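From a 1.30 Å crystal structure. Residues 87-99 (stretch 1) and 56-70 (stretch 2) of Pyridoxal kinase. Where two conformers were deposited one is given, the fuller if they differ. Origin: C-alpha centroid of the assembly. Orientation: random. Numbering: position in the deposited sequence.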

# COMPACT_ATOMS: atom_id res chain seq x y z
N ALA A 87 1.66 18.63 2.54
CA ALA A 87 3.06 19.02 2.39
C ALA A 87 3.97 17.83 2.13
O ALA A 87 4.83 17.88 1.25
CB ALA A 87 3.53 19.80 3.61
N LEU A 88 3.80 16.75 2.90
CA LEU A 88 4.63 15.57 2.70
C LEU A 88 4.34 14.85 1.37
O LEU A 88 5.27 14.38 0.73
CB LEU A 88 4.56 14.60 3.88
CG LEU A 88 5.29 15.06 5.15
CD1 LEU A 88 5.28 13.96 6.21
CD2 LEU A 88 6.73 15.51 4.84
N CYS A 89 3.08 14.80 0.95
CA CYS A 89 2.75 14.27 -0.37
C CYS A 89 3.52 15.02 -1.46
O CYS A 89 4.08 14.41 -2.36
CB CYS A 89 1.26 14.37 -0.65
SG CYS A 89 0.26 13.10 0.13
N GLN A 90 3.53 16.34 -1.35
CA GLN A 90 4.22 17.19 -2.33
C GLN A 90 5.73 16.96 -2.33
O GLN A 90 6.34 16.83 -3.38
CB GLN A 90 3.90 18.66 -2.08
CG GLN A 90 2.44 19.00 -2.32
CD GLN A 90 2.05 20.39 -1.83
OE1 GLN A 90 2.77 21.01 -1.04
NE2 GLN A 90 0.91 20.88 -2.29
N GLN A 91 6.31 16.88 -1.14
CA GLN A 91 7.74 16.61 -0.99
C GLN A 91 8.13 15.27 -1.61
O GLN A 91 9.11 15.17 -2.34
CB GLN A 91 8.13 16.62 0.48
CG GLN A 91 8.11 18.01 1.12
CD GLN A 91 9.40 18.80 0.88
OE1 GLN A 91 10.43 18.24 0.50
NE2 GLN A 91 9.34 20.10 1.12
N ILE A 92 7.35 14.24 -1.29
CA ILE A 92 7.59 12.91 -1.85
C ILE A 92 7.46 12.91 -3.38
O ILE A 92 8.30 12.35 -4.08
CB ILE A 92 6.67 11.84 -1.20
CG1 ILE A 92 7.02 11.68 0.28
CG2 ILE A 92 6.76 10.49 -1.95
CD1 ILE A 92 5.98 10.91 1.08
N THR A 93 6.42 13.56 -3.89
CA THR A 93 6.17 13.61 -5.33
C THR A 93 7.39 14.13 -6.10
O THR A 93 7.85 13.52 -7.06
CB THR A 93 4.91 14.45 -5.67
OG1 THR A 93 3.76 13.88 -5.03
CG2 THR A 93 4.67 14.47 -7.18
N THR A 94 7.95 15.25 -5.64
CA THR A 94 9.08 15.84 -6.36
C THR A 94 10.37 15.02 -6.18
O THR A 94 11.17 14.91 -7.12
CB THR A 94 9.34 17.30 -5.99
OG1 THR A 94 9.81 17.37 -4.65
CG2 THR A 94 8.07 18.14 -6.16
N TYR A 95 10.56 14.43 -5.00
CA TYR A 95 11.72 13.58 -4.78
C TYR A 95 11.72 12.38 -5.72
O TYR A 95 12.73 12.06 -6.34
CB TYR A 95 11.86 13.13 -3.31
CG TYR A 95 13.09 12.28 -3.15
CD1 TYR A 95 14.36 12.87 -3.21
CD2 TYR A 95 13.01 10.89 -3.02
CE1 TYR A 95 15.50 12.11 -3.09
CE2 TYR A 95 14.15 10.12 -2.91
CZ TYR A 95 15.39 10.73 -2.96
OH TYR A 95 16.52 9.97 -2.86
N LEU A 96 10.56 11.74 -5.85
CA LEU A 96 10.43 10.59 -6.74
C LEU A 96 10.72 10.96 -8.19
O LEU A 96 11.35 10.20 -8.92
CB LEU A 96 9.04 9.96 -6.60
CG LEU A 96 8.71 9.35 -5.24
CD1 LEU A 96 7.22 9.00 -5.19
CD2 LEU A 96 9.58 8.14 -4.91
N GLU A 97 10.27 12.15 -8.58
CA GLU A 97 10.50 12.68 -9.93
C GLU A 97 11.99 12.89 -10.24
O GLU A 97 12.40 12.79 -11.40
CB GLU A 97 9.70 13.97 -10.13
CG GLU A 97 9.76 14.58 -11.55
CD GLU A 97 9.43 13.60 -12.66
OE1 GLU A 97 8.36 12.94 -12.61
OE2 GLU A 97 10.23 13.49 -13.61
N GLN A 98 12.79 13.16 -9.20
CA GLN A 98 14.25 13.30 -9.35
C GLN A 98 14.92 11.97 -9.64
O GLN A 98 16.04 11.93 -10.15
CB GLN A 98 14.89 13.86 -8.08
CG GLN A 98 14.55 15.28 -7.69
CD GLN A 98 15.14 15.64 -6.33
OE1 GLN A 98 14.66 16.56 -5.67
NE2 GLN A 98 16.17 14.91 -5.90
N GLN A 99 14.25 10.88 -9.27
CA GLN A 99 14.83 9.55 -9.43
C GLN A 99 14.53 8.99 -10.82
O GLN A 99 13.79 9.59 -11.60
CB GLN A 99 14.32 8.61 -8.33
CG GLN A 99 14.33 9.18 -6.90
CD GLN A 99 15.59 9.97 -6.55
OE1 GLN A 99 15.51 11.16 -6.22
NE2 GLN A 99 16.74 9.32 -6.62
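Stretch 2 56-70: DLSTWLPQVFAHWTR

Two helices that run side by side at a small angle can stay in contact over several turns, and this pair from pyridoxal kinase illustrates the principle. Stretch 1 belongs to a helix that begins earlier in the chain and occupies nearly all of the stretch from A87 onward. Stretch 2 enters through a short lead-in, in which S58 to W60 already have helical backbone angles, and continues as a regular helix to R70. The two axes point the same way, 11° apart, and approach to 10.2 Å. The register advances in step: L88 CA lies 6.1 Å from S58 CA, Q91 CA lies 6.5 Å from P62 CA, and Y95 CA lies 6.7 Å from F65 CA. Together the stretches bury 557 Å².

Aromatic packing dominates the C-terminal half. The rings of Y95 and F65 form an offset stack, with centroids 4.4 Å apart and planes at 11°; Y95 CG comes within 3.5 Å of F65 CD1. The offset also places Y95 CB over the face of the F65 ring, 3.8 Å from its centroid, in a CH-pi contact. Beyond the stack, Y95 OH reaches the edge of the W68 ring, 3.5 Å from W68 CE3.

Contacts of mainly aliphatic side chains extend the interface toward the N-terminal ends. L88 CD2 packs 3.6 Å from L61 CB and 3.7 Å from S58 CA, while I92 CG1 lies 4.1 Å from L61 CD2 and 3.8 Å from F65 CZ, at the edge of that ring. The carboxamide carbon CD of Q91 lies 3.5 Å from P62 CG, a van der Waals contact.

Polar pairing across the interface is sparse. Q98 NE2 donates a hydrogen bond to T69 OG1 at 3.1 Å; that hydroxyl in turn donates to its own helix, with T69 OG1 2.8 Å from F65 O, so one side chain serves both helices.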

# COMPACT_ATOMS: atom_id res chain seq x y z
N ASP A 56 5.72 14.68 14.55
CA ASP A 56 5.46 15.33 13.29
C ASP A 56 6.77 15.37 12.49
O ASP A 56 7.73 16.00 12.91
CB ASP A 56 4.93 16.74 13.56
CG ASP A 56 4.54 17.49 12.31
OD1 ASP A 56 4.75 16.98 11.20
OD2 ASP A 56 4.01 18.63 12.44
N LEU A 57 6.80 14.67 11.36
CA LEU A 57 8.01 14.58 10.54
C LEU A 57 7.95 15.48 9.30
O LEU A 57 8.75 15.34 8.37
CB LEU A 57 8.31 13.12 10.16
CG LEU A 57 8.57 12.17 11.34
CD1 LEU A 57 8.67 10.72 10.86
CD2 LEU A 57 9.82 12.58 12.09
N SER A 58 7.00 16.41 9.28
CA SER A 58 6.84 17.29 8.12
C SER A 58 8.09 18.13 7.81
O SER A 58 8.35 18.42 6.65
CB SER A 58 5.62 18.20 8.27
OG SER A 58 5.75 19.01 9.42
N THR A 59 8.85 18.50 8.84
CA THR A 59 10.08 19.27 8.63
C THR A 59 11.31 18.38 8.47
O THR A 59 12.37 18.86 8.09
CB THR A 59 10.35 20.32 9.75
OG1 THR A 59 10.64 19.67 10.98
CG2 THR A 59 9.17 21.25 9.92
N TRP A 60 11.16 17.08 8.77
CA TRP A 60 12.27 16.13 8.65
C TRP A 60 12.40 15.56 7.24
O TRP A 60 13.51 15.52 6.71
CB TRP A 60 12.16 15.02 9.70
CG TRP A 60 13.29 14.00 9.66
CD1 TRP A 60 14.62 14.22 9.95
CD2 TRP A 60 13.16 12.61 9.37
NE1 TRP A 60 15.32 13.04 9.84
CE2 TRP A 60 14.45 12.04 9.48
CE3 TRP A 60 12.09 11.78 9.01
CZ2 TRP A 60 14.69 10.68 9.24
CZ3 TRP A 60 12.33 10.44 8.76
CH2 TRP A 60 13.62 9.90 8.87
N LEU A 61 11.30 15.10 6.62
CA LEU A 61 11.41 14.50 5.28
C LEU A 61 12.13 15.39 4.26
O LEU A 61 12.94 14.88 3.49
CB LEU A 61 10.05 14.02 4.73
CG LEU A 61 9.83 12.51 4.79
CD1 LEU A 61 9.77 12.02 6.22
CD2 LEU A 61 8.58 12.09 4.02
N PRO A 62 11.84 16.71 4.23
CA PRO A 62 12.61 17.53 3.29
C PRO A 62 14.12 17.46 3.51
O PRO A 62 14.89 17.46 2.55
CB PRO A 62 12.08 18.95 3.55
CG PRO A 62 10.73 18.76 4.15
CD PRO A 62 10.84 17.51 4.97
N GLN A 63 14.54 17.38 4.77
CA GLN A 63 15.95 17.24 5.10
C GLN A 63 16.52 15.89 4.69
O GLN A 63 17.66 15.78 4.26
CB GLN A 63 16.16 17.44 6.59
CG GLN A 63 15.64 18.75 7.13
CD GLN A 63 15.95 18.89 8.60
OE1 GLN A 63 17.10 18.78 9.02
NE2 GLN A 63 14.90 19.09 9.40
N VAL A 64 15.72 14.84 4.87
CA VAL A 64 16.09 13.50 4.42
C VAL A 64 16.33 13.50 2.91
O VAL A 64 17.38 13.08 2.44
CB VAL A 64 15.01 12.45 4.77
CG1 VAL A 64 15.37 11.08 4.19
CG2 VAL A 64 14.85 12.34 6.27
N PHE A 65 15.36 14.02 2.15
CA PHE A 65 15.49 14.03 0.71
C PHE A 65 16.66 14.89 0.25
O PHE A 65 17.38 14.51 -0.67
CB PHE A 65 14.19 14.50 0.05
CG PHE A 65 13.02 13.57 0.28
CD1 PHE A 65 13.18 12.18 0.31
CD2 PHE A 65 11.74 14.09 0.47
CE1 PHE A 65 12.10 11.33 0.53
CE2 PHE A 65 10.65 13.24 0.68
CZ PHE A 65 10.84 11.86 0.72
N ALA A 66 16.88 16.02 0.92
CA ALA A 66 18.02 16.88 0.59
C ALA A 66 19.34 16.14 0.85
O ALA A 66 20.27 16.20 0.04
CB ALA A 66 17.97 18.15 1.40
N HIS A 67 19.41 15.43 1.98
CA HIS A 67 20.61 14.67 2.29
C HIS A 67 20.86 13.56 1.27
O HIS A 67 21.96 13.41 0.74
CB HIS A 67 20.55 14.10 3.70
CG HIS A 67 21.74 13.27 4.05
ND1 HIS A 67 21.68 12.16 4.87
CD2 HIS A 67 23.03 13.39 3.66
CE1 HIS A 67 22.89 11.64 4.97
NE2 HIS A 67 23.73 12.36 4.25
N TRP A 68 19.83 12.75 0.99
CA TRP A 68 19.98 11.68 0.02
C TRP A 68 20.42 12.22 -1.35
O TRP A 68 21.24 11.60 -2.02
CB TRP A 68 18.69 10.90 -0.13
CG TRP A 68 18.31 10.08 1.08
CD1 TRP A 68 19.06 9.83 2.19
CD2 TRP A 68 17.08 9.39 1.26
NE1 TRP A 68 18.37 9.02 3.06
CE2 TRP A 68 17.15 8.73 2.51
CE3 TRP A 68 15.91 9.27 0.49
CZ2 TRP A 68 16.09 7.96 3.00
CZ3 TRP A 68 14.86 8.50 0.98
CH2 TRP A 68 14.96 7.85 2.22
N THR A 69 19.89 13.37 -1.74
CA THR A 69 20.30 14.03 -2.99
C THR A 69 21.79 14.39 -2.96
O THR A 69 22.53 14.03 -3.88
CB THR A 69 19.43 15.26 -3.26
OG1 THR A 69 18.06 14.86 -3.41
CG2 THR A 69 19.88 15.98 -4.54
N ARG A 70 22.23 15.05 -1.89
CA ARG A 70 23.64 15.45 -1.79
C ARG A 70 24.56 14.23 -1.75
O ARG A 70 25.68 14.26 -2.27
CB ARG A 70 23.89 16.33 -0.55
CG ARG A 70 23.15 17.68 -0.54
CD ARG A 70 23.54 18.58 0.63
NE ARG A 70 23.48 17.88 1.89
CZ ARG A 70 22.44 17.87 2.72
NH1 ARG A 70 21.34 18.57 2.49
NH2 ARG A 70 22.51 17.15 3.83